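Local coordinates for protein 2-c-methyl-d-erythritol 4-phosphate cytidylyltransferase (Streptococcus pneumoniae, PDB 2VSH) that catalyses the transfer of the cytidylyl group of CTP to D-ribitol 5-phosphate, making the CDP-activated ribitol used for teichoic acid precursors, at residues E39-E44 with I108-D113; K49-V54 with I94-A99. All coordinates share one frame; numbering follows the deposited sequence. Where two conformers were deposited one is given.

Contact 1 (E39-E44 with I108-D113); sequences EKFVLE and IVVTHD
F41, from helix 33-42, pushes the far end of its ring against V110 and H112 of strand 108-113, a central strand of the mixed sheet in this GT-A-like nucleotidyltransferase fold. The apolar part comes first. F41 CE1 meets V110 CG1 at 3.9 Å, and the methyl lies at the edge of the ring, near its plane. V110 turns that methyl to the helix because CG1 stands anti to the backbone N (chi1 -179°).

H112 brings both its methylene and its imidazole to the phenyl ring. F41 CZ lies 3.9 Å from H112 CB, and F41 CE2 lies 3.9 Å from H112 CD2, which sits at the edge of the phenyl ring. The two rings meet obliquely, planes at 51° and centroids 5.8 Å apart. The ring of F41 thus spans V110 and H112, two residues apart on the strand; T111 between them points away from the helix.

Polar groups are served from outside the pair: H112 NE2 is hydrogen-bonded to the backbone O of R116, and next along the strand D113 makes salt bridges with R86 and R116. A5 and I7 of strand 3-9, I119 in a loop and I124 of helix 121-133 also touch the phenyl ring.

The touches between the segments are apolar and buried, which implies van der Waals packing. The imidazole, with its carbon side against F41 and NE2 bound to R116, is probably held in its rotation; the side chain of H112 lies about 7 Å from that of S114, which probably belongs to the CTP site.

Contact 2 (K49-V54 with I94-A99); sequences KIVVGV and IEAIDA. With CA (calcium ion), chain C.
V51 of strand 50-54 presents both of its methyls to helix 86-100, one to A96 and one to I97, in the helix-on-sheet packing of a Rossmann-like alpha/beta layer. The tighter touch is V51 CG2 to I97 CG1, at 3.6 Å; these two side chains meet at a slant. The other branch, V51 CG1, reaches A96 CB at 4.0 Å. A96 directs CB toward the strand, whereas I97 leaves the helix more across the interface and brings CG1 to the valine by standing anti to its own carbonyl carbon (chi1 -71°). The valine therefore fits against two consecutive helix residues, with one methyl for each.

One shell further out, the strand is held by its neighbours in the sheet. V51 exchanges backbone hydrogen bonds with A5 and I7 of strand 3-9, while I50 pairs with R76 and I78 on the other side. The residues flanking V51 turn to the opposite face: I50 packs on F41, and V52 on L34 and I38, all of helix 33-42. On the helix, I97 also touches Y4 and A96 touches T80, so the pair bridges strands 3-9 and 77-81 as well. Within the segment, D98 N bonds I94 O at 2.8 Å, a regular helical turn beneath the contact.

D98, next along the helix after I97, binds a calcium ion through both carboxylate oxygens, OD1 at 2.6 Å and OD2 at 2.5 Å; two waters also bind it, each 2.5 Å from the calcium, and D98 OD1 also accepts a hydrogen bond from L103 N.

The two contacts lie about 12 Å apart, centre to centre, and meet the same seven-stranded mixed sheet. Along the chain contact 2 is nested inside contact 1: helix 33-42 leads to strand 50-54, and helix 86-100 leads to strand 108-113. Strand 3-9 lies between strands 50-54 and 108-113, which run parallel to it. Direct touches join the sites: V42 CG1 lies 3.6 Å from I50 CD1, and V109 CG2 lies 4.1 Å from I97 CD1. Helices 33-42 and 86-100 thus cover opposite faces of the sheet, tying its layers together. The side chains of H112 and V51 lie about 6 and 9 Å from that of L8, probably part of the CTP site.

Contact 1 (E39-E44 with I108-D113)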
loop_
_atom_site.group_PDB
_atom_site.type_symbol
_atom_site.label_atom_id
_atom_site.label_comp_id
_atom_site.label_asym_id
_atom_site.label_seq_id
_atom_site.Cartn_x
_atom_site.Cartn_y
_atom_site.Cartn_z
ATOM N N GLU A 39 -23.679 -5.779 9.055
ATOM C CA GLU A 39 -24.559 -4.627 9.339
ATOM C C GLU A 39 -24.697 -3.646 8.183
ATOM O O GLU A 39 -25.787 -3.178 7.910
ATOM C CB GLU A 39 -24.066 -3.841 10.559
ATOM C CG GLU A 39 -24.634 -4.331 11.881
ATOM C CD GLU A 39 -23.997 -3.642 13.078
ATOM O OE1 GLU A 39 -23.261 -2.645 12.879
ATOM O OE2 GLU A 39 -24.230 -4.097 14.222
ATOM N N LYS A 40 -23.582 -3.332 7.524
ATOM C CA LYS A 40 -23.582 -2.401 6.402
ATOM C C LYS A 40 -24.407 -2.902 5.224
ATOM O O LYS A 40 -24.840 -2.091 4.404
ATOM C CB LYS A 40 -22.153 -2.097 5.925
ATOM C CG LYS A 40 -21.210 -1.461 6.943
ATOM C CD LYS A 40 -21.704 -0.109 7.420
ATOM C CE LYS A 40 -20.618 0.608 8.176
ATOM N NZ LYS A 40 -20.316 -0.065 9.478
ATOM N N PHE A 41 -24.617 -4.224 5.136
ATOM C CA PHE A 41 -25.389 -4.840 4.033
ATOM C C PHE A 41 -26.877 -5.094 4.333
ATOM O O PHE A 41 -27.692 -5.156 3.406
ATOM C CB PHE A 41 -24.749 -6.157 3.575
ATOM C CG PHE A 41 -23.533 -5.980 2.701
ATOM C CD1 PHE A 41 -23.661 -5.947 1.314
ATOM C CD2 PHE A 41 -22.259 -5.846 3.264
ATOM C CE1 PHE A 41 -22.541 -5.799 0.493
ATOM C CE2 PHE A 41 -21.120 -5.693 2.449
ATOM C CZ PHE A 41 -21.264 -5.667 1.062
ATOM N N VAL A 42 -27.216 -5.252 5.612
ATOM C CA VAL A 42 -28.608 -5.506 6.042
ATOM C C VAL A 42 -29.599 -4.385 5.729
ATOM O O VAL A 42 -30.790 -4.657 5.557
ATOM C CB VAL A 42 -28.755 -5.892 7.564
ATOM C CG1 VAL A 42 -27.864 -7.071 7.937
ATOM C CG2 VAL A 42 -28.535 -4.688 8.499
ATOM N N LEU A 43 -29.143 -3.137 5.687
ATOM C CA LEU A 43 -30.070 -2.040 5.411
ATOM C C LEU A 43 -30.405 -1.895 3.953
ATOM O O LEU A 43 -31.447 -1.322 3.610
ATOM C CB LEU A 43 -29.540 -0.694 5.905
ATOM C CG LEU A 43 -29.744 -0.276 7.344
ATOM C CD1 LEU A 43 -29.189 1.128 7.459
ATOM C CD2 LEU A 43 -31.217 -0.319 7.726
ATOM N N GLU A 44 -29.520 -2.389 3.096
ATOM C CA GLU A 44 -29.686 -2.201 1.659
ATOM C C GLU A 44 -30.937 -2.929 1.169
ATOM O O GLU A 44 -30.964 -4.165 1.148
ATOM C CB GLU A 44 -28.425 -2.652 0.900
ATOM C CG GLU A 44 -28.571 -2.623 -0.631
ATOM C CD GLU A 44 -29.103 -1.307 -1.142
ATOM O OE1 GLU A 44 -30.016 -1.324 -1.988
ATOM O OE2 GLU A 44 -28.624 -0.252 -0.678
ATOM N N ILE A 108 -26.856 -11.603 -9.334
ATOM C CA ILE A 108 -25.580 -10.946 -9.063
ATOM C C ILE A 108 -25.119 -11.193 -7.611
ATOM O O ILE A 108 -25.950 -11.331 -6.713
ATOM C CB ILE A 108 -25.720 -9.425 -9.352
ATOM C CG1 ILE A 108 -25.634 -9.152 -10.855
ATOM C CG2 ILE A 108 -24.659 -8.605 -8.617
ATOM C CD1 ILE A 108 -26.309 -7.843 -11.257
ATOM N N VAL A 109 -23.806 -11.290 -7.389
ATOM C CA VAL A 109 -23.258 -11.326 -6.041
ATOM C C VAL A 109 -22.317 -10.142 -5.841
ATOM O O VAL A 109 -21.442 -9.888 -6.673
ATOM C CB VAL A 109 -22.565 -12.689 -5.666
ATOM C CG1 VAL A 109 -21.323 -12.979 -6.535
ATOM C CG2 VAL A 109 -22.190 -12.732 -4.180
ATOM N N VAL A 110 -22.541 -9.404 -4.762
ATOM C CA VAL A 110 -21.625 -8.352 -4.322
ATOM C C VAL A 110 -20.677 -8.971 -3.293
ATOM O O VAL A 110 -21.047 -9.137 -2.128
ATOM C CB VAL A 110 -22.393 -7.121 -3.723
ATOM C CG1 VAL A 110 -21.416 -6.012 -3.280
ATOM C CG2 VAL A 110 -23.387 -6.533 -4.731
ATOM N N THR A 111 -19.462 -9.335 -3.729
ATOM C CA THR A 111 -18.468 -9.950 -2.853
ATOM C C THR A 111 -17.639 -8.900 -2.115
ATOM O O THR A 111 -17.304 -7.857 -2.676
ATOM C CB THR A 111 -17.510 -10.951 -3.592
ATOM O OG1 THR A 111 -16.608 -10.234 -4.448
ATOM C CG2 THR A 111 -18.301 -11.993 -4.397
ATOM N N HIS A 112 -17.322 -9.176 -0.844
ATOM C CA HIS A 112 -16.679 -8.177 0.004
ATOM C C HIS A 112 -15.948 -8.851 1.165
ATOM O O HIS A 112 -16.461 -9.810 1.750
ATOM C CB HIS A 112 -17.734 -7.176 0.533
ATOM C CG HIS A 112 -17.150 -6.025 1.293
ATOM N ND1 HIS A 112 -16.383 -5.049 0.691
ATOM C CD2 HIS A 112 -17.208 -5.702 2.610
ATOM C CE1 HIS A 112 -16.009 -4.164 1.603
ATOM N NE2 HIS A 112 -16.482 -4.546 2.777
ATOM N N ASP A 113 -14.757 -8.350 1.487
ATOM C CA ASP A 113 -13.951 -8.850 2.617
ATOM C C ASP A 113 -14.670 -8.638 3.941
ATOM O O ASP A 113 -15.148 -7.537 4.200
ATOM C CB ASP A 113 -12.631 -8.077 2.707
ATOM C CG ASP A 113 -11.702 -8.334 1.537
ATOM O OD1 ASP A 113 -11.745 -9.436 0.948
ATOM O OD2 ASP A 113 -10.908 -7.427 1.220
#

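Contact 2 (K49-V54 with I94-A99)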
loop_
_atom_site.group_PDB
_atom_site.type_symbol
_atom_site.label_atom_id
_atom_site.label_comp_id
_atom_site.label_asym_id
_atom_site.label_seq_id
_atom_site.Cartn_x
_atom_site.Cartn_y
_atom_site.Cartn_z
ATOM N N LYS A 49 -30.237 -11.924 0.077
ATOM C CA LYS A 49 -29.637 -12.599 1.237
ATOM C C LYS A 49 -28.222 -12.121 1.390
ATOM O O LYS A 49 -27.607 -11.702 0.421
ATOM C CB LYS A 49 -29.606 -14.124 1.055
ATOM C CG LYS A 49 -30.949 -14.818 1.070
ATOM C CD LYS A 49 -31.650 -14.670 2.402
ATOM C CE LYS A 49 -32.844 -15.597 2.501
ATOM N NZ LYS A 49 -33.882 -15.013 3.386
ATOM N N ILE A 50 -27.697 -12.243 2.607
ATOM C CA ILE A 50 -26.299 -11.974 2.895
ATOM C C ILE A 50 -25.637 -13.303 3.221
ATOM O O ILE A 50 -25.955 -13.935 4.228
ATOM C CB ILE A 50 -26.145 -10.988 4.083
ATOM C CG1 ILE A 50 -26.767 -9.646 3.696
ATOM C CG2 ILE A 50 -24.677 -10.805 4.414
ATOM C CD1 ILE A 50 -27.223 -8.819 4.883
ATOM N N VAL A 51 -24.768 -13.749 2.322
ATOM C CA VAL A 51 -24.204 -15.089 2.406
ATOM C C VAL A 51 -22.760 -14.932 2.858
ATOM O O VAL A 51 -21.969 -14.253 2.201
ATOM C CB VAL A 51 -24.279 -15.853 1.054
ATOM C CG1 VAL A 51 -23.843 -17.300 1.237
ATOM C CG2 VAL A 51 -25.699 -15.781 0.464
ATOM N N VAL A 52 -22.447 -15.527 4.004
ATOM C CA VAL A 52 -21.135 -15.371 4.631
ATOM C C VAL A 52 -20.343 -16.682 4.576
ATOM O O VAL A 52 -20.765 -17.701 5.128
ATOM C CB VAL A 52 -21.259 -14.926 6.114
ATOM C CG1 VAL A 52 -19.919 -14.379 6.625
ATOM C CG2 VAL A 52 -22.363 -13.874 6.286
ATOM N N GLY A 53 -19.179 -16.633 3.934
ATOM C CA GLY A 53 -18.298 -17.792 3.830
ATOM C C GLY A 53 -17.302 -17.788 4.969
ATOM O O GLY A 53 -16.469 -16.906 5.060
ATOM N N VAL A 54 -17.390 -18.785 5.833
ATOM C CA VAL A 54 -16.519 -18.885 7.006
ATOM C C VAL A 54 -15.787 -20.227 6.970
ATOM O O VAL A 54 -16.293 -21.205 6.422
ATOM C CB VAL A 54 -17.360 -18.729 8.318
ATOM C CG1 VAL A 54 -16.562 -19.053 9.528
ATOM C CG2 VAL A 54 -17.888 -17.300 8.452
ATOM N N ILE A 94 -21.614 -18.975 -3.909
ATOM C CA ILE A 94 -22.524 -19.046 -5.046
ATOM C C ILE A 94 -23.346 -20.341 -4.971
ATOM O O ILE A 94 -24.548 -20.336 -5.261
ATOM C CB ILE A 94 -21.763 -18.902 -6.379
ATOM C CG1 ILE A 94 -21.226 -17.467 -6.526
ATOM C CG2 ILE A 94 -22.649 -19.288 -7.569
ATOM C CD1 ILE A 94 -20.244 -17.275 -7.668
ATOM N N GLU A 95 -22.702 -21.430 -4.551
ATOM C CA GLU A 95 -23.390 -22.712 -4.369
ATOM C C GLU A 95 -24.499 -22.618 -3.317
ATOM O O GLU A 95 -25.599 -23.137 -3.528
ATOM C CB GLU A 95 -22.395 -23.840 -4.050
ATOM C CG GLU A 95 -21.568 -24.255 -5.267
ATOM C CD GLU A 95 -20.507 -25.297 -4.963
ATOM O OE1 GLU A 95 -20.128 -26.008 -5.900
ATOM O OE2 GLU A 95 -20.048 -25.413 -3.799
ATOM N N ALA A 96 -24.205 -21.961 -2.196
ATOM C CA ALA A 96 -25.187 -21.729 -1.124
ATOM C C ALA A 96 -26.363 -20.874 -1.618
ATOM O O ALA A 96 -27.521 -21.149 -1.308
ATOM C CB ALA A 96 -24.515 -21.070 0.074
ATOM N N ILE A 97 -26.045 -19.839 -2.390
ATOM C CA ILE A 97 -27.055 -19.026 -3.061
ATOM C C ILE A 97 -27.954 -19.874 -3.971
ATOM O O ILE A 97 -29.190 -19.761 -3.924
ATOM C CB ILE A 97 -26.396 -17.909 -3.899
ATOM C CG1 ILE A 97 -25.777 -16.844 -2.994
ATOM C CG2 ILE A 97 -27.417 -17.278 -4.862
ATOM C CD1 ILE A 97 -24.897 -15.829 -3.724
ATOM N N ASP A 98 -27.327 -20.724 -4.793
ATOM C CA ASP A 98 -28.051 -21.592 -5.737
ATOM C C ASP A 98 -28.975 -22.556 -4.981
ATOM O O ASP A 98 -30.060 -22.869 -5.442
ATOM C CB ASP A 98 -27.029 -22.346 -6.605
ATOM C CG ASP A 98 -27.642 -23.060 -7.783
ATOM O OD1 ASP A 98 -28.500 -22.488 -8.495
ATOM O OD2 ASP A 98 -27.224 -24.210 -8.043
ATOM N N ALA A 99 -28.543 -23.005 -3.805
ATOM C CA ALA A 99 -29.349 -23.908 -2.974
ATOM C C ALA A 99 -30.550 -23.169 -2.354
ATOM O O ALA A 99 -31.622 -23.758 -2.195
ATOM C CB ALA A 99 -28.494 -24.547 -1.890
HETATM CA CA CA C . -28.332 -24.405 -10.257
HETATM O O HOH W 1 -26.544 -22.976 -11.129
HETATM O O HOH W 2 -30.279 -25.417 -9.147
#